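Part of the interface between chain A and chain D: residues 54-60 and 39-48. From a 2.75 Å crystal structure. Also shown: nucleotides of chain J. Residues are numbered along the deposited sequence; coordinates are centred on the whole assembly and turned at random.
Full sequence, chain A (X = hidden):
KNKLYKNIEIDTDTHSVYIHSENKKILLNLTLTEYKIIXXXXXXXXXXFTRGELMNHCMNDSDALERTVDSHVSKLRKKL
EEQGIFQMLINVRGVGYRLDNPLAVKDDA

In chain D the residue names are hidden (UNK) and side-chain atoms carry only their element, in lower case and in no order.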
ATOM      1  N   LEU A  54       7.390   2.844  -3.869  1.00 45.44           N
ATOM      2  CA  LEU A  54       7.012   4.253  -3.743  1.00 44.52           C
ATOM      3  C   LEU A  54       7.987   5.172  -4.485  1.00 44.59           C
ATOM      4  O   LEU A  54       7.565   6.136  -5.117  1.00 44.84           O
ATOM      5  CB  LEU A  54       6.910   4.657  -2.270  1.00 43.25           C
ATOM      6  CG  LEU A  54       5.798   3.966  -1.474  1.00 43.35           C
ATOM      7  CD1 LEU A  54       5.989   4.184   0.019  1.00 42.48           C
ATOM      8  CD2 LEU A  54       4.429   4.460  -1.922  1.00 43.79           C
ATOM      9  N   MET A  55       9.275   4.849  -4.427  1.00 44.65           N
ATOM     10  CA  MET A  55      10.316   5.634  -5.093  1.00 44.99           C
ATOM     11  C   MET A  55      10.159   5.607  -6.615  1.00 46.59           C
ATOM     12  O   MET A  55      10.130   6.652  -7.258  1.00 46.95           O
ATOM     13  CB  MET A  55      11.714   5.118  -4.707  1.00 45.10           C
ATOM     14  CG  MET A  55      12.802   6.158  -4.910  1.00 45.13           C
ATOM     15  SD  MET A  55      14.332   5.773  -4.059  1.00 45.16           S
ATOM     16  CE  MET A  55      14.866   4.451  -5.115  1.00 47.01           C
ATOM     17  N   ASN A  56      10.047   4.411  -7.176  1.00 47.84           N
ATOM     18  CA  ASN A  56       9.903   4.234  -8.628  1.00 49.82           C
ATOM     19  C   ASN A  56       8.613   4.826  -9.193  1.00 50.29           C
ATOM     20  O   ASN A  56       8.602   5.287 -10.330  1.00 51.80           O
ATOM     21  CB  ASN A  56       9.965   2.740  -9.001  1.00 51.33           C
ATOM     22  CG  ASN A  56      11.343   2.139  -8.815  1.00 51.71           C
ATOM     23  OD1 ASN A  56      12.232   2.735  -8.202  1.00 50.63           O
ATOM     24  ND2 ASN A  56      11.530   0.948  -9.363  1.00 53.57           N
ATOM     25  N   HIS A  57       7.549   4.813  -8.398  1.00 49.28           N
ATOM     26  CA  HIS A  57       6.222   5.248  -8.844  1.00 49.96           C
ATOM     27  C   HIS A  57       5.911   6.716  -8.541  1.00 49.05           C
ATOM     28  O   HIS A  57       5.167   7.349  -9.293  1.00 50.22           O
ATOM     29  CB  HIS A  57       5.161   4.354  -8.198  1.00 49.82           C
ATOM     30  CG  HIS A  57       4.988   3.039  -8.878  1.00 51.64           C
ATOM     31  ND1 HIS A  57       5.802   1.947  -8.658  1.00 51.85           N
ATOM     32  CD2 HIS A  57       4.078   2.648  -9.794  1.00 53.65           C
ATOM     33  CE1 HIS A  57       5.389   0.937  -9.402  1.00 53.92           C
ATOM     34  NE2 HIS A  57       4.346   1.335 -10.106  1.00 55.05           N
ATOM     35  N   CYS A  58       6.467   7.255  -7.455  1.00 47.33           N
ATOM     36  CA  CYS A  58       6.060   8.570  -6.961  1.00 46.59           C
ATOM     37  C   CYS A  58       7.135   9.666  -6.895  1.00 46.19           C
ATOM     38  O   CYS A  58       6.789  10.806  -6.596  1.00 45.97           O
ATOM     39  CB  CYS A  58       5.431   8.408  -5.577  1.00 45.26           C
ATOM     40  SG  CYS A  58       4.198   7.096  -5.497  1.00 45.89           S
ATOM     41  N   MET A  59       8.395   9.356  -7.186  1.00 46.37           N
ATOM     42  CA  MET A  59       9.487  10.318  -7.006  1.00 46.10           C
ATOM     43  C   MET A  59      10.290  10.607  -8.277  1.00 47.73           C
ATOM     44  O   MET A  59      10.288   9.816  -9.195  1.00 48.97           O
ATOM     45  CB  MET A  59      10.425   9.832  -5.897  1.00 44.90           C
ATOM     46  CG  MET A  59       9.786   9.870  -4.524  1.00 43.53           C
ATOM     47  SD  MET A  59      10.866   9.139  -3.248  1.00 42.64           S
ATOM     48  CE  MET A  59      12.530   9.673  -3.656  1.00 43.28           C
ATOM     49  N   ASN A  60      10.983  11.756  -8.272  1.00 47.92           N
ATOM     50  CA  ASN A  60      11.961  12.152  -9.251  1.00 49.48           C
ATOM     51  C   ASN A  60      11.250  13.070 -10.221  1.00 51.03           C
ATOM     52  O   ASN A  60      11.059  14.225  -9.906  1.00 50.95           O
ATOM     53  CB  ASN A  60      12.618  10.993  -9.965  1.00 50.51           C
ATOM     54  CG  ASN A  60      13.861  11.384 -10.761  1.00 52.16           C
ATOM     55  OD1 ASN A  60      14.004  12.496 -11.299  1.00 53.27           O
ATOM     56  ND2 ASN A  60      14.736  10.427 -10.900  1.00 52.68           N
TER
ATOM     57  N   UNK D  39       9.401  -2.522 -17.663  1.00 47.21           N
ATOM     58  CA  UNK D  39       8.660  -2.648 -16.400  1.00 48.04           C
ATOM     59  C   UNK D  39       8.959  -1.497 -15.435  1.00 48.11           C
ATOM     60  O   UNK D  39       8.104  -1.123 -14.633  1.00 49.20           O
ATOM     61  o   UNK D  39       8.038  -4.238 -14.696  1.00 49.59           O
ATOM     62  c   UNK D  39       8.969  -3.991 -15.734  1.00 48.31           C
ATOM     63  N   UNK D  40      10.174  -0.957 -15.508  1.00 47.30           N
ATOM     64  CA  UNK D  40      10.593   0.192 -14.689  1.00 47.71           C
ATOM     65  C   UNK D  40       9.944   1.480 -15.176  1.00 48.26           C
ATOM     66  O   UNK D  40       9.387   2.240 -14.382  1.00 49.44           O
ATOM     67  c   UNK D  40      12.129   0.312 -14.715  1.00 47.12           C
ATOM     68  c   UNK D  40      14.335   3.186 -13.572  1.00 48.97           C
ATOM     69  c   UNK D  40      12.700   1.431 -13.872  1.00 47.95           C
ATOM     70  c   UNK D  40      12.207   1.710 -12.596  1.00 49.24           C
ATOM     71  c   UNK D  40      13.783   2.170 -14.339  1.00 47.80           C
ATOM     72  c   UNK D  40      13.819   3.464 -12.319  1.00 50.31           C
ATOM     73  c   UNK D  40      12.743   2.738 -11.844  1.00 50.42           C
ATOM     74  N   UNK D  41      10.008   1.709 -16.487  1.00 47.80           N
ATOM     75  CA  UNK D  41       9.524   2.960 -17.097  1.00 48.69           C
ATOM     76  C   UNK D  41       8.002   3.072 -17.182  1.00 50.10           C
ATOM     77  O   UNK D  41       7.482   4.178 -17.174  1.00 51.50           O
ATOM     78  c   UNK D  41      11.655   3.340 -18.424  1.00 47.45           C
ATOM     79  c   UNK D  41      10.143   3.156 -18.481  1.00 48.22           C
ATOM     80  c   UNK D  41      11.658   5.130 -20.496  1.00 49.09           C
ATOM     81  s   UNK D  41      12.396   3.570 -20.049  1.00 47.36           S
ATOM     82  N   UNK D  42       7.292   1.946 -17.255  1.00 50.14           N
ATOM     83  CA  UNK D  42       5.820   1.963 -17.324  1.00 51.94           C
ATOM     84  C   UNK D  42       5.153   2.448 -16.020  1.00 53.34           C
ATOM     85  O   UNK D  42       3.985   2.835 -16.036  1.00 55.34           O
ATOM     86  c   UNK D  42       3.842   0.665 -18.291  1.00 54.27           C
ATOM     87  c   UNK D  42       5.263   0.575 -17.748  1.00 52.03           C
ATOM     88  c   UNK D  42       5.312  -0.415 -16.601  1.00 51.73           C
ATOM     89  c   UNK D  42       3.452  -0.520 -19.159  1.00 54.70           C
ATOM     90  N   UNK D  43       5.888   2.422 -14.906  1.00 52.71           N
ATOM     91  CA  UNK D  43       5.407   2.978 -13.631  1.00 54.36           C
ATOM     92  C   UNK D  43       5.136   4.471 -13.740  1.00 55.86           C
ATOM     93  O   UNK D  43       4.104   4.955 -13.280  1.00 58.10           O
ATOM     94  o   UNK D  43       7.812   0.894 -12.003  1.00 51.86           O
ATOM     95  c   UNK D  43       6.428   2.752 -12.508  1.00 53.75           C
ATOM     96  c   UNK D  43       6.642   1.280 -12.190  1.00 52.96           C
ATOM     97  o   UNK D  43       5.647   0.515 -12.111  1.00 53.84           O
ATOM     98  N   UNK D  44       6.093   5.183 -14.339  1.00 54.98           N
ATOM     99  CA  UNK D  44       5.992   6.610 -14.638  1.00 56.54           C
ATOM    100  C   UNK D  44       6.235   6.805 -16.138  1.00 55.94           C
ATOM    101  O   UNK D  44       7.348   7.148 -16.548  1.00 54.92           O
ATOM    102  n   UNK D  44       8.413   8.032 -10.730  1.00 58.88           N
ATOM    103  c   UNK D  44       7.521   8.487 -11.596  1.00 59.43           C
ATOM    104  o   UNK D  44       7.360   9.688 -11.810  1.00 61.23           O
ATOM    105  c   UNK D  44       7.017   7.387 -13.816  1.00 56.71           C
ATOM    106  c   UNK D  44       6.703   7.445 -12.327  1.00 58.23           C
ATOM    107  N   UNK D  45       5.197   6.559 -16.971  1.00 56.93           N
ATOM    108  CA  UNK D  45       5.391   6.551 -18.433  1.00 56.66           C
ATOM    109  C   UNK D  45       6.014   7.838 -18.967  1.00 57.51           C
ATOM    110  O   UNK D  45       6.984   7.797 -19.714  1.00 56.32           O
ATOM    111  c   UNK D  45       3.978   6.361 -18.984  1.00 58.79           C
ATOM    112  c   UNK D  45       3.777   6.393 -16.612  1.00 59.00           C
ATOM    113  c   UNK D  45       3.173   5.828 -17.855  1.00 59.39           C
ATOM    114  N   UNK D  46       5.477   8.965 -18.521  1.00 59.89           N
ATOM    115  CA  UNK D  46       5.850  10.287 -19.003  1.00 61.57           C
ATOM    116  C   UNK D  46       7.144  10.844 -18.399  1.00 60.69           C
ATOM    117  O   UNK D  46       7.664  11.829 -18.899  1.00 61.91           O
ATOM    118  n   UNK D  46       3.141  10.612 -20.668  1.00 67.40           N
ATOM    119  n   UNK D  46       1.403   9.870 -19.663  1.00 69.19           N
ATOM    120  c   UNK D  46       2.275  10.293 -18.687  1.00 67.78           C
ATOM    121  c   UNK D  46       3.382  10.759 -19.316  1.00 66.65           C
ATOM    122  c   UNK D  46       1.940  10.093 -20.846  1.00 69.03           C
ATOM    123  c   UNK D  46       4.694  11.275 -18.801  1.00 65.14           C
ATOM    124  N   UNK D  47       7.660  10.211 -17.344  1.00 58.95           N
ATOM    125  CA  UNK D  47       8.891  10.661 -16.702  1.00 58.53           C
ATOM    126  C   UNK D  47      10.103  10.426 -17.585  1.00 56.89           C
ATOM    127  O   UNK D  47      10.196   9.404 -18.267  1.00 55.11           O
ATOM    128  c   UNK D  47       9.097   9.930 -15.377  1.00 57.53           C
ATOM    129  c   UNK D  47      10.327  10.372 -14.592  1.00 57.69           C
ATOM    130  c   UNK D  47      10.573   9.496 -13.388  1.00 56.94           C
ATOM    131  c   UNK D  47      11.915   9.772 -12.767  1.00 57.22           C
ATOM    132  n   UNK D  47      13.091   9.138 -13.432  1.00 55.33           N
ATOM    133  N   UNK D  48      11.027  11.379 -17.554  1.00 57.89           N
ATOM    134  CA  UNK D  48      12.342  11.229 -18.166  1.00 56.77           C
ATOM    135  C   UNK D  48      13.250  10.519 -17.175  1.00 55.38           C
ATOM    136  O   UNK D  48      13.544  11.059 -16.110  1.00 56.58           O
ATOM    137  c   UNK D  48      12.974  12.592 -18.535  1.00 58.99           C
ATOM    138  c   UNK D  48      12.069  13.347 -19.495  1.00 60.98           C
ATOM    139  c   UNK D  48      14.380  12.408 -19.114  1.00 58.16           C
TER
ATOM    140  P    DC J   5      13.125  13.621  -4.911  1.00 65.86           P
ATOM    141  OP1  DC J   5      13.624  12.910  -6.102  1.00 65.43           O
ATOM    142  OP2  DC J   5      11.842  13.200  -4.301  1.00 65.95           O
ATOM    143  O5'  DC J   5      14.318  13.596  -3.860  1.00 65.39           O
ATOM    144  C5'  DC J   5      15.630  14.044  -4.254  1.00 65.57           C
ATOM    145  C4'  DC J   5      16.407  14.578  -3.073  1.00 65.90           C
ATOM    146  O4'  DC J   5      15.635  15.534  -2.328  1.00 66.80           O
ATOM    147  C3'  DC J   5      16.810  13.515  -2.057  1.00 65.06           C
ATOM    148  O3'  DC J   5      18.173  13.138  -2.264  1.00 64.92           O
ATOM    149  C2'  DC J   5      16.604  14.176  -0.699  1.00 65.70           C
ATOM    150  C1'  DC J   5      16.171  15.591  -1.021  1.00 66.94           C
ATOM    151  N1   DC J   5      15.140  16.156  -0.126  1.00 67.74           N
ATOM    152  C2   DC J   5      15.512  17.136   0.809  1.00 68.96           C
ATOM    153  O2   DC J   5      16.699  17.495   0.867  1.00 69.32           O
ATOM    154  N3   DC J   5      14.569  17.666   1.624  1.00 69.94           N
ATOM    155  C4   DC J   5      13.301  17.257   1.526  1.00 69.75           C
ATOM    156  N4   DC J   5      12.406  17.808   2.343  1.00 70.98           N
ATOM    157  C5   DC J   5      12.896  16.258   0.590  1.00 68.51           C
ATOM    158  C6   DC J   5      13.838  15.738  -0.207  1.00 67.54           C

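Position 39 of chain D carries one carbon and one oxygen, out of reach of the chain A stretch. A lone hydroxyl on CB is serine, D:Ser39, and that polar oxygen is hydrogen-bonded elsewhere in the structure.

Position 40 has one carbon leading to a ring of six carbons. CA-to-CB points sideways, but the ring reaches nearer, and one ring carbon lies 3.3 Å from ND2 of A:Asn56. The flat hydrocarbon ring, oblique to the amide, is that of phenylalanine, D:Phe40.

Position 41 is an unbranched run of two carbons, a sulfur and a carbon: D:Met41. It points away and is buried, as suits an apolar thioether. Position 42 has four carbons forked at the first, one arm two carbons long, and does not touch the opposing stretch. This is D:Ile42, whose branched hydrocarbon suits a buried site.

Position 43 shows two carbons, the second bearing two oxygens. CA-to-CB points toward chain A and sets CB over the face of the A:His57 ring, 3.6 Å from the centroid, a CH-pi contact. One carboxylate oxygen is modelled 2.5 Å from NE2 of A:His57, but the angle is poor for a hydrogen bond. The residue is aspartate, D:Asp43.

Position 44 has three carbons, the third carrying one oxygen and one nitrogen. The nitrogen lies 2.8 Å from O of A:Asn56 and 3.0 Å from O of A:Met59, donating nearly straight hydrogen bonds to both, so it needs two hydrogens. The residue is glutamine, D:Gln44, with OE1 satisfied elsewhere.

Position 45 has three carbons closing a ring onto the backbone nitrogen: D:Pro45, whose phi of -55° suits the second place of the type I turn from D:Gln44 to position 47. Position 46 has one carbon and a five-membered ring of three carbons and two nitrogens, out of reach of the chain A stretch: D:His46, whose ND1 is hydrogen-bonded elsewhere.

Position 47 is four carbons in a row ending in nitrogen. The carbon next to that nitrogen comes 3.1 Å from CB of A:Asn60, so the far end of the aliphatic chain packs against A:Asn60. This is lysine, D:Lys47. Position 48 has one carbon carrying two more, with no side-chain contact to the other stretch: D:Val48, whose backbone O receives a weak hydrogen bond from NZ of D:Lys47.

The contact thus centres on the end of a helix in chain A. D:Gln44 ties its last turn to the residue beyond it through two carbonyls, D:Asp43 covers the A:His57 ring, and D:Phe40 and D:Lys47 pack against A:Asn56 and A:Asn60.

Chain D 39-48: SFMIDQPHKV
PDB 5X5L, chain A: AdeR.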